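Local coordinates for protein putative alpha-L-fucosidase (Bacteroides thetaiotaomicron VPI-5482, PDB 3GZA) that probably hydrolyses alpha-L-fucosides as a glycoside hydrolase of family 29, releasing L-fucose from glycans, at residues A[73-85]-A[122-136]. Residues are numbered along the deposited sequence; the frame is centred on the assembly and turned at random. Where two conformers were deposited one is given.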
loop_
_atom_site.group_PDB
_atom_site.type_symbol
_atom_site.label_atom_id
_atom_site.label_comp_id
_atom_site.label_asym_id
_atom_site.label_seq_id
_atom_site.Cartn_x
_atom_site.Cartn_y
_atom_site.Cartn_z
ATOM N N CYS A 73 -8.909 33.717 8.739
ATOM C CA CYS A 73 -8.182 32.932 7.724
ATOM C C CYS A 73 -8.793 33.118 6.341
ATOM O O CYS A 73 -10.031 33.120 6.189
ATOM C CB CYS A 73 -8.220 31.439 8.083
ATOM S SG CYS A 73 -7.415 31.159 9.676
ATOM N N LYS A 74 -7.913 33.336 5.355
ATOM C CA LYS A 74 -8.308 33.558 3.967
ATOM C C LYS A 74 -7.989 32.359 3.078
ATOM O O LYS A 74 -8.395 32.324 1.901
ATOM C CB LYS A 74 -7.714 34.864 3.403
ATOM C CG LYS A 74 -8.142 36.093 4.174
ATOM C CD LYS A 74 -9.644 36.303 4.124
ATOM C CE LYS A 74 -10.053 37.573 4.874
ATOM N NZ LYS A 74 -9.428 38.758 4.293
ATOM N N PHE A 75 -7.146 31.468 3.592
ATOM C CA PHE A 75 -6.795 30.241 2.882
ATOM C C PHE A 75 -6.776 29.124 3.885
ATOM O O PHE A 75 -6.646 29.363 5.105
ATOM C CB PHE A 75 -5.470 30.338 2.123
ATOM C CG PHE A 75 -4.287 30.546 2.993
ATOM C CD1 PHE A 75 -3.820 31.835 3.217
ATOM C CD2 PHE A 75 -3.531 29.496 3.449
ATOM C CE1 PHE A 75 -2.705 32.056 3.978
ATOM C CE2 PHE A 75 -2.414 29.701 4.205
ATOM C CZ PHE A 75 -1.967 31.008 4.441
ATOM N N ALA A 76 -6.936 27.893 3.405
ATOM C CA ALA A 76 -6.978 26.712 4.308
ATOM C C ALA A 76 -6.329 25.560 3.529
ATOM O O ALA A 76 -6.586 25.385 2.352
ATOM C CB ALA A 76 -8.427 26.357 4.742
ATOM N N VAL A 77 -5.493 24.822 4.232
ATOM C CA VAL A 77 -4.687 23.734 3.674
ATOM C C VAL A 77 -4.954 22.456 4.437
ATOM O O VAL A 77 -5.045 22.462 5.657
ATOM C CB VAL A 77 -3.187 24.127 3.782
ATOM C CG1 VAL A 77 -2.243 23.057 3.195
ATOM C CG2 VAL A 77 -2.915 25.505 3.129
ATOM N N LEU A 78 -5.040 21.332 3.721
ATOM C CA LEU A 78 -5.221 20.020 4.310
ATOM C C LEU A 78 -4.089 19.081 3.981
ATOM O O LEU A 78 -3.604 19.080 2.867
ATOM C CB LEU A 78 -6.512 19.382 3.737
ATOM C CG LEU A 78 -6.808 17.942 4.149
ATOM C CD1 LEU A 78 -6.969 17.766 5.685
ATOM C CD2 LEU A 78 -8.057 17.335 3.407
ATOM N N THR A 79 -3.630 18.328 4.980
ATOM C CA THR A 79 -2.634 17.297 4.778
ATOM C C THR A 79 -3.246 16.126 4.011
ATOM O O THR A 79 -3.949 15.278 4.590
ATOM C CB THR A 79 -2.056 16.783 6.099
ATOM O OG1 THR A 79 -3.121 16.258 6.889
ATOM C CG2 THR A 79 -1.351 17.884 6.892
ATOM N N ALA A 80 -3.008 16.061 2.712
ATOM C CA ALA A 80 -3.428 14.932 1.915
ATOM C C ALA A 80 -2.705 13.664 2.315
ATOM O O ALA A 80 -3.291 12.581 2.293
ATOM C CB ALA A 80 -3.217 15.217 0.435
ATOM N N THR A 81 -1.420 13.803 2.586
ATOM C CA THR A 81 -0.595 12.767 3.252
ATOM C C THR A 81 0.290 13.493 4.280
ATOM O O THR A 81 0.437 14.734 4.245
ATOM C CB THR A 81 0.380 12.019 2.369
ATOM O OG1 THR A 81 1.361 12.949 1.814
ATOM C CG2 THR A 81 -0.346 11.270 1.224
ATOM N N HIS A 82 0.864 12.709 5.192
ATOM C CA HIS A 82 1.723 13.232 6.214
ATOM C C HIS A 82 2.878 12.258 6.398
ATOM O O HIS A 82 3.822 12.301 5.607
ATOM C CB HIS A 82 0.961 13.661 7.469
ATOM C CG HIS A 82 1.808 14.371 8.457
ATOM N ND1 HIS A 82 2.300 13.756 9.572
ATOM C CD2 HIS A 82 2.280 15.640 8.482
ATOM C CE1 HIS A 82 3.037 14.611 10.260
ATOM N NE2 HIS A 82 3.066 15.766 9.606
ATOM N N GLU A 83 2.838 11.373 7.409
ATOM C CA GLU A 83 3.911 10.448 7.677
ATOM C C GLU A 83 3.559 8.974 7.557
ATOM O O GLU A 83 4.447 8.168 7.365
ATOM C CB GLU A 83 4.442 10.662 9.101
ATOM C CG GLU A 83 5.158 12.015 9.309
ATOM C CD GLU A 83 5.320 12.390 10.772
ATOM O OE1 GLU A 83 4.595 11.833 11.648
ATOM O OE2 GLU A 83 6.104 13.305 11.041
ATOM N N THR A 84 2.289 8.597 7.653
ATOM C CA THR A 84 1.954 7.161 7.634
ATOM C C THR A 84 1.990 6.589 6.230
ATOM O O THR A 84 2.063 5.386 6.063
ATOM C CB THR A 84 0.574 6.858 8.220
ATOM O OG1 THR A 84 -0.452 7.357 7.340
ATOM C CG2 THR A 84 0.417 7.425 9.659
ATOM N N GLY A 85 1.886 7.479 5.254
ATOM C CA GLY A 85 1.720 7.132 3.869
ATOM C C GLY A 85 0.276 7.135 3.417
ATOM O O GLY A 85 0.066 7.019 2.209
ATOM N N GLY A 122 -15.514 30.945 0.643
ATOM C CA GLY A 122 -14.634 31.980 0.174
ATOM C C GLY A 122 -13.211 31.932 0.663
ATOM O O GLY A 122 -12.561 32.978 0.746
ATOM N N LEU A 123 -12.736 30.758 1.076
ATOM C CA LEU A 123 -11.341 30.582 1.452
ATOM C C LEU A 123 -10.673 29.866 0.276
ATOM O O LEU A 123 -11.309 29.087 -0.436
ATOM C CB LEU A 123 -11.144 29.817 2.749
ATOM C CG LEU A 123 -11.161 30.643 4.049
ATOM C CD1 LEU A 123 -12.538 31.265 4.253
ATOM C CD2 LEU A 123 -10.719 29.777 5.212
ATOM N N GLN A 124 -9.421 30.225 0.017
ATOM C CA GLN A 124 -8.660 29.602 -1.061
ATOM C C GLN A 124 -8.050 28.302 -0.536
ATOM O O GLN A 124 -7.337 28.297 0.463
ATOM C CB GLN A 124 -7.557 30.559 -1.525
ATOM C CG GLN A 124 -8.150 31.841 -2.142
ATOM C CD GLN A 124 -7.117 32.949 -2.393
ATOM O OE1 GLN A 124 -6.346 32.880 -3.329
ATOM N NE2 GLN A 124 -7.129 33.976 -1.563
ATOM N N PRO A 125 -8.306 27.183 -1.223
ATOM C CA PRO A 125 -7.775 25.908 -0.763
ATOM C C PRO A 125 -6.399 25.588 -1.204
ATOM O O PRO A 125 -6.080 25.833 -2.349
ATOM C CB PRO A 125 -8.731 24.873 -1.416
ATOM C CG PRO A 125 -9.200 25.527 -2.610
ATOM C CD PRO A 125 -9.207 27.001 -2.381
ATOM N N GLY A 126 -5.596 25.068 -0.302
ATOM C CA GLY A 126 -4.294 24.533 -0.633
ATOM C C GLY A 126 -4.175 23.093 -0.155
ATOM O O GLY A 126 -4.964 22.624 0.621
ATOM N N ILE A 127 -3.114 22.420 -0.602
ATOM C CA ILE A 127 -2.910 21.007 -0.260
ATOM C C ILE A 127 -1.492 20.800 0.251
ATOM O O ILE A 127 -0.524 21.295 -0.346
ATOM C CB ILE A 127 -3.205 20.092 -1.441
ATOM C CG1 ILE A 127 -4.693 20.170 -1.883
ATOM C CG2 ILE A 127 -2.918 18.647 -1.012
ATOM C CD1 ILE A 127 -5.068 19.400 -3.153
ATOM N N TYR A 128 -1.376 20.107 1.366
ATOM C CA TYR A 128 -0.095 19.724 1.947
ATOM C C TYR A 128 0.138 18.255 1.617
ATOM O O TYR A 128 -0.779 17.406 1.743
ATOM C CB TYR A 128 -0.162 19.966 3.451
ATOM C CG TYR A 128 0.932 19.515 4.389
ATOM C CD1 TYR A 128 1.259 18.174 4.565
ATOM C CD2 TYR A 128 1.626 20.453 5.141
ATOM C CE1 TYR A 128 2.237 17.789 5.448
ATOM C CE2 TYR A 128 2.586 20.068 6.038
ATOM C CZ TYR A 128 2.899 18.723 6.179
ATOM O OH TYR A 128 3.850 18.348 7.114
ATOM N N ILE A 129 1.358 17.948 1.242
ATOM C CA ILE A 129 1.713 16.585 0.837
ATOM C C ILE A 129 3.001 16.227 1.562
ATOM O O ILE A 129 4.021 16.892 1.388
ATOM C CB ILE A 129 1.948 16.525 -0.703
ATOM C CG1 ILE A 129 0.739 17.082 -1.451
ATOM C CG2 ILE A 129 2.218 15.044 -1.122
ATOM C CD1 ILE A 129 0.957 17.211 -2.977
ATOM N N GLY A 130 2.968 15.144 2.329
ATOM C CA GLY A 130 4.148 14.650 3.026
ATOM C C GLY A 130 4.752 13.506 2.229
ATOM O O GLY A 130 4.127 12.443 2.047
ATOM N N ILE A 131 5.928 13.718 1.661
ATOM C CA ILE A 131 6.682 12.703 0.915
ATOM C C ILE A 131 8.004 12.335 1.596
ATOM O O ILE A 131 8.705 11.427 1.165
ATOM C CB ILE A 131 7.011 13.169 -0.544
ATOM C CG1 ILE A 131 7.972 14.361 -0.597
ATOM C CG2 ILE A 131 5.744 13.508 -1.294
ATOM C CD1 ILE A 131 8.415 14.632 -1.975
ATOM N N ARG A 132 8.348 13.043 2.683
ATOM C CA ARG A 132 9.616 12.853 3.355
ATOM C C ARG A 132 9.660 11.598 4.231
ATOM O O ARG A 132 10.721 10.957 4.359
ATOM C CB ARG A 132 9.888 14.111 4.209
ATOM C CG ARG A 132 11.200 14.117 4.918
ATOM C CD ARG A 132 11.516 15.458 5.555
ATOM N NE ARG A 132 12.901 15.473 6.052
ATOM C CZ ARG A 132 13.345 16.266 7.032
ATOM N NH1 ARG A 132 12.536 17.132 7.613
ATOM N NH2 ARG A 132 14.603 16.228 7.419
ATOM N N TRP A 133 8.538 11.302 4.853
ATOM C CA TRP A 133 8.378 10.135 5.709
ATOM C C TRP A 133 7.168 9.336 5.216
ATOM O O TRP A 133 6.093 9.884 4.947
ATOM C CB TRP A 133 8.119 10.551 7.171
ATOM C CG TRP A 133 8.929 11.725 7.609
ATOM C CD1 TRP A 133 8.518 13.027 7.608
ATOM C CD2 TRP A 133 10.299 11.729 8.055
ATOM N NE1 TRP A 133 9.556 13.843 8.007
ATOM C CE2 TRP A 133 10.652 13.076 8.300
ATOM C CE3 TRP A 133 11.250 10.736 8.308
ATOM C CZ2 TRP A 133 11.908 13.435 8.769
ATOM C CZ3 TRP A 133 12.507 11.095 8.768
ATOM C CH2 TRP A 133 12.827 12.460 8.973
ATOM N N ASN A 134 7.335 8.019 5.058
ATOM C CA ASN A 134 6.227 7.129 4.708
ATOM C C ASN A 134 6.503 5.828 5.409
ATOM O O ASN A 134 7.405 5.064 5.022
ATOM C CB ASN A 134 6.146 6.957 3.199
ATOM C CG ASN A 134 4.969 6.120 2.774
ATOM O OD1 ASN A 134 4.601 5.127 3.473
ATOM N ND2 ASN A 134 4.323 6.513 1.627
ATOM N N SER A 135 5.828 5.640 6.539
ATOM C CA SER A 135 6.097 4.473 7.356
ATOM C C SER A 135 5.738 3.174 6.648
ATOM O O SER A 135 6.460 2.200 6.743
ATOM C CB SER A 135 5.389 4.554 8.692
ATOM O OG SER A 135 3.993 4.580 8.544
ATOM N N LEU A 136 4.649 3.186 5.906
ATOM C CA LEU A 136 4.233 1.943 5.226
ATOM C C LEU A 136 5.278 1.498 4.226
ATOM O O LEU A 136 5.602 0.303 4.160
ATOM C CB LEU A 136 2.903 2.146 4.466
ATOM C CG LEU A 136 2.409 0.874 3.791
ATOM C CD1 LEU A 136 1.951 -0.216 4.809
ATOM C CD2 LEU A 136 1.323 1.319 2.772
HETATM O O HOH W 1 -9.850 33.981 0.125
HETATM O O HOH W 2 6.381 13.403 5.037
HETATM O O HOH W 3 1.633 5.279 0.816
#
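Tyr128 packs against Thr79 and His82 at the tight end of the strand pair 75-79 and 124-129. Thr79 CG2 lies over one ring face, 3.9 Å from the Tyr128 centroid and 24° off the normal, while the carbonyl O of Thr81 meets the ring edge in plane. His82 comes rim to rim, its CD2 3.4 Å from Tyr128 OH. With CG anti to the backbone N (chi1 172°), the Tyr128 ring lies beside its own carbonyl carbon and runs alongside the Thr79 side chain, pointing the same way. Tyr128 CB sits 3.7 Å from Val77 CG1. Cutting the ring back to an alanine here would probably leave the Thr79 methyl and the His82 edge without their aromatic neighbour and open a gap between them. Five parallel bridges join the strands, neighbours in the TIM barrel of the family, linked by a beta-alpha-beta crossover through helix 110-121. That helix packs on Ala76 and Leu78, on the sheet face turned from Tyr128. Beyond the strands, Gly130 N reaches Thr81 OG1 at 2.8 Å, and Ser135 N donates to Glu83 O. At the looser N-terminal end, Lys74 is exposed and Gln124 partly so; a water donates to both Lys74 O and Gly122 O and accepts from Gln124 NE2 at 3.2 Å.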